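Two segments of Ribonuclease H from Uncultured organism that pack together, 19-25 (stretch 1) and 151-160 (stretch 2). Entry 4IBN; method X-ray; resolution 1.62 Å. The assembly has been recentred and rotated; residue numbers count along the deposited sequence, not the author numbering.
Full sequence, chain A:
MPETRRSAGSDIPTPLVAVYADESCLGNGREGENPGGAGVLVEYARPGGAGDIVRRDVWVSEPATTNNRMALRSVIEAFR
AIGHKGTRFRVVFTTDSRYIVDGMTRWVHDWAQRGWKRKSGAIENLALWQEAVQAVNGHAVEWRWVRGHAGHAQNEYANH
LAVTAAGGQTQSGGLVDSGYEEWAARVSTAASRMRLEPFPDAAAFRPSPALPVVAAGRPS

Stretch 1 19-25: VYADESC
Stretch 2, residues 151-160: GHAQNEYANH

Packing of a β-strand, residues 19-25, against the first turns of a helix, residues 153-160, in a ribonuclease H at 1.62 Å; 132 or more residues separate any touching pair. The N-to-C directions of strand and helix make an angle of 42°, with a signed crossing angle of -42° and a closest axial approach of 6.6 Å. CA of Tyr20 lies 5.9 Å from CA of Asn155, and CA of Asp22 lies 5.1 Å from CA of Asn159, so two residues of strand match one turn of helix. The strand is extended (phi -110 to -155°, psi 119 to 166°), and its side chains alternate: Tyr20, Asp22 and Ser24 point toward the helix, Ala21 and Glu23 away. The helix holds phi near -63° and psi near -40°, with i to i+4 hydrogen bonds beginning at Glu156 N to His152 O, 3.0 Å.

Val19 (chi1 t) is buried but does not reach the helix. Tyr20 (chi1 m, chi2 -90°) gives up 100 Å² of surface, the largest share in a contact burying 392 Å² over both sides. Its flat ring offers a face to Gln154 (chi1 m), whose CB sits 3.6 Å from the Tyr20 ring centroid and 15° off the ring normal, a CH-pi contact. The polar end of Gln154 is hydrogen-bonded elsewhere in the structure. At the helix start, Tyr20 CE1 meets His152 CE1 at 3.5 Å; the rings are oblique, with centroids 5.5 Å apart and planes at 50°. His152 (chi1 t, chi2 -65°) also caps the helix: its ND1 accepts from Asn155 N at 3.2 Å. Before it, Gly151 (phi 94°, psi 9°) adopts a backbone conformation in which a CB would jam against the preceding carbonyl O, and its N donates to Glu156 OE2 at 2.8 Å.

The small methyl of Ala158 lets the backbones come close: its CB is 3.6 Å from Tyr20 O and 4.0 Å from Ala21 C. Although the side chain of Ala21 turns away, its carbonyl joins the interface through a water, which donates to Ala21 O at 2.9 Å and Asn155 OD1 at 3.0 Å, with other acceptors nearby. Asn155 (chi1 t, chi2 84°) leaves its CA sideways, but its end comes nearer the strand.

Asp22 (chi1 t, chi2 50°) is buried, with 71 Å² covered by the helix. Its CB packs 3.8 Å from Ala158 C and 4.0 Å from Ala158 CB, while its carboxylate extends to the polar side chain of Asn159 (chi1 t, chi2 75°). Glu23 (chi1 p, chi2 m) turns away and is barely covered. Ser24 (chi1 t) points toward the helix but adds just 15 Å², and Cys25 (chi1 m) is beyond contact. Across the interface, packing around Tyr20 and Ala158 and the bridging water join strand to helix, with no clear direct hydrogen bond.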

# COMPACT_ATOMS: atom_id res chain seq x y z
N VAL A 19 2.91 3.71 -6.35
CA VAL A 19 1.86 3.60 -5.37
C VAL A 19 2.36 4.12 -4.03
O VAL A 19 3.45 3.88 -3.69
CB VAL A 19 1.48 2.15 -5.23
CG1 VAL A 19 0.61 1.95 -4.06
CG2 VAL A 19 0.83 1.68 -6.49
N TYR A 20 1.53 4.91 -3.36
CA TYR A 20 1.87 5.49 -2.09
C TYR A 20 0.77 5.14 -1.12
O TYR A 20 -0.31 5.53 -1.32
CB TYR A 20 2.01 7.02 -2.18
CG TYR A 20 3.07 7.45 -3.15
CD1 TYR A 20 4.34 7.62 -2.74
CD2 TYR A 20 2.79 7.64 -4.48
CE1 TYR A 20 5.30 7.96 -3.61
CE2 TYR A 20 3.74 8.00 -5.33
CZ TYR A 20 5.01 8.15 -4.89
OH TYR A 20 6.04 8.49 -5.71
N ALA A 21 1.12 4.43 -0.07
CA ALA A 21 0.14 3.87 0.84
C ALA A 21 0.38 4.29 2.27
O ALA A 21 1.47 4.56 2.62
CB ALA A 21 0.18 2.39 0.74
N ASP A 22 -0.69 4.39 3.05
CA ASP A 22 -0.61 4.68 4.47
C ASP A 22 -1.78 4.09 5.20
O ASP A 22 -2.68 3.66 4.61
CB ASP A 22 -0.52 6.16 4.80
CG ASP A 22 -0.12 6.41 6.24
OD1 ASP A 22 0.82 5.84 6.67
OD2 ASP A 22 -0.80 7.08 6.97
N GLU A 23 -1.67 4.03 6.50
CA GLU A 23 -2.75 3.53 7.33
C GLU A 23 -2.86 4.35 8.58
O GLU A 23 -1.91 4.95 8.97
CB GLU A 23 -2.51 2.08 7.69
CG GLU A 23 -1.25 1.80 8.49
CD GLU A 23 0.01 2.16 7.71
OE1 GLU A 23 0.13 1.71 6.59
OE2 GLU A 23 0.85 2.91 8.20
N SER A 24 -4.04 4.39 9.16
CA SER A 24 -4.16 5.04 10.42
C SER A 24 -5.34 4.50 11.22
O SER A 24 -6.35 4.16 10.68
CB SER A 24 -4.36 6.50 10.20
OG SER A 24 -4.29 7.18 11.41
N CYS A 25 -5.18 4.51 12.53
CA CYS A 25 -6.27 4.28 13.45
C CYS A 25 -6.58 5.60 14.15
O CYS A 25 -5.74 6.44 14.24
CB CYS A 25 -5.90 3.28 14.51
SG CYS A 25 -5.88 1.60 13.94
N GLY A 151 6.79 15.29 5.47
CA GLY A 151 6.84 16.18 4.34
C GLY A 151 6.88 15.55 2.98
O GLY A 151 7.02 16.22 2.06
N HIS A 152 6.68 14.25 2.90
CA HIS A 152 6.61 13.59 1.60
C HIS A 152 5.17 13.75 1.17
O HIS A 152 4.33 13.20 1.75
CB HIS A 152 6.95 12.12 1.77
CG HIS A 152 7.02 11.33 0.51
ND1 HIS A 152 5.94 11.10 -0.29
CD2 HIS A 152 8.05 10.65 -0.06
CE1 HIS A 152 6.30 10.36 -1.32
NE2 HIS A 152 7.57 10.06 -1.19
N ALA A 153 4.92 14.51 0.11
CA ALA A 153 3.57 14.90 -0.20
C ALA A 153 2.62 13.78 -0.49
O ALA A 153 1.57 13.75 0.01
CB ALA A 153 3.56 15.85 -1.36
N GLN A 154 3.03 12.86 -1.34
CA GLN A 154 2.16 11.76 -1.64
C GLN A 154 1.86 10.89 -0.42
O GLN A 154 0.81 10.37 -0.31
CB GLN A 154 2.70 10.94 -2.79
CG GLN A 154 2.70 11.65 -4.11
CD GLN A 154 4.07 12.10 -4.51
OE1 GLN A 154 4.84 12.50 -3.72
NE2 GLN A 154 4.36 11.97 -5.77
N ASN A 155 2.85 10.69 0.42
CA ASN A 155 2.65 9.94 1.63
C ASN A 155 1.67 10.63 2.56
O ASN A 155 0.86 10.01 3.11
CB ASN A 155 3.94 9.68 2.37
CG ASN A 155 3.72 9.16 3.76
OD1 ASN A 155 3.53 7.99 3.94
ND2 ASN A 155 3.74 10.03 4.73
N GLU A 156 1.80 11.93 2.69
CA GLU A 156 0.89 12.69 3.50
C GLU A 156 -0.51 12.69 2.96
O GLU A 156 -1.40 12.75 3.72
CB GLU A 156 1.41 14.08 3.88
CG GLU A 156 2.78 14.07 4.52
CD GLU A 156 2.97 15.01 5.72
OE1 GLU A 156 1.97 15.42 6.29
OE2 GLU A 156 4.09 15.38 6.06
N TYR A 157 -0.65 12.67 1.65
CA TYR A 157 -1.98 12.56 1.07
C TYR A 157 -2.59 11.21 1.43
O TYR A 157 -3.73 11.09 1.77
CB TYR A 157 -1.99 12.77 -0.44
CG TYR A 157 -3.36 12.62 -1.03
CD1 TYR A 157 -3.69 11.57 -1.83
CD2 TYR A 157 -4.34 13.51 -0.74
CE1 TYR A 157 -4.94 11.41 -2.31
CE2 TYR A 157 -5.58 13.37 -1.21
CZ TYR A 157 -5.89 12.32 -2.01
OH TYR A 157 -7.13 12.16 -2.52
N ALA A 158 -1.77 10.19 1.31
CA ALA A 158 -2.26 8.85 1.57
C ALA A 158 -2.72 8.74 3.00
O ALA A 158 -3.66 8.09 3.27
CB ALA A 158 -1.22 7.81 1.28
N ASN A 159 -2.01 9.39 3.88
CA ASN A 159 -2.43 9.41 5.28
C ASN A 159 -3.75 10.12 5.44
O ASN A 159 -4.62 9.71 6.16
CB ASN A 159 -1.38 10.07 6.16
CG ASN A 159 -1.76 10.06 7.62
OD1 ASN A 159 -1.69 9.08 8.25
ND2 ASN A 159 -2.12 11.17 8.11
N HIS A 160 -3.88 11.20 4.69
CA HIS A 160 -5.12 11.93 4.73
C HIS A 160 -6.25 11.02 4.27
O HIS A 160 -7.32 11.07 4.78
CB HIS A 160 -5.05 13.14 3.81
CG HIS A 160 -6.36 13.58 3.27
ND1 HIS A 160 -7.19 14.41 3.96
CD2 HIS A 160 -6.97 13.32 2.10
CE1 HIS A 160 -8.28 14.62 3.25
NE2 HIS A 160 -8.15 13.99 2.11
O HOH W 1 3.26 6.48 1.42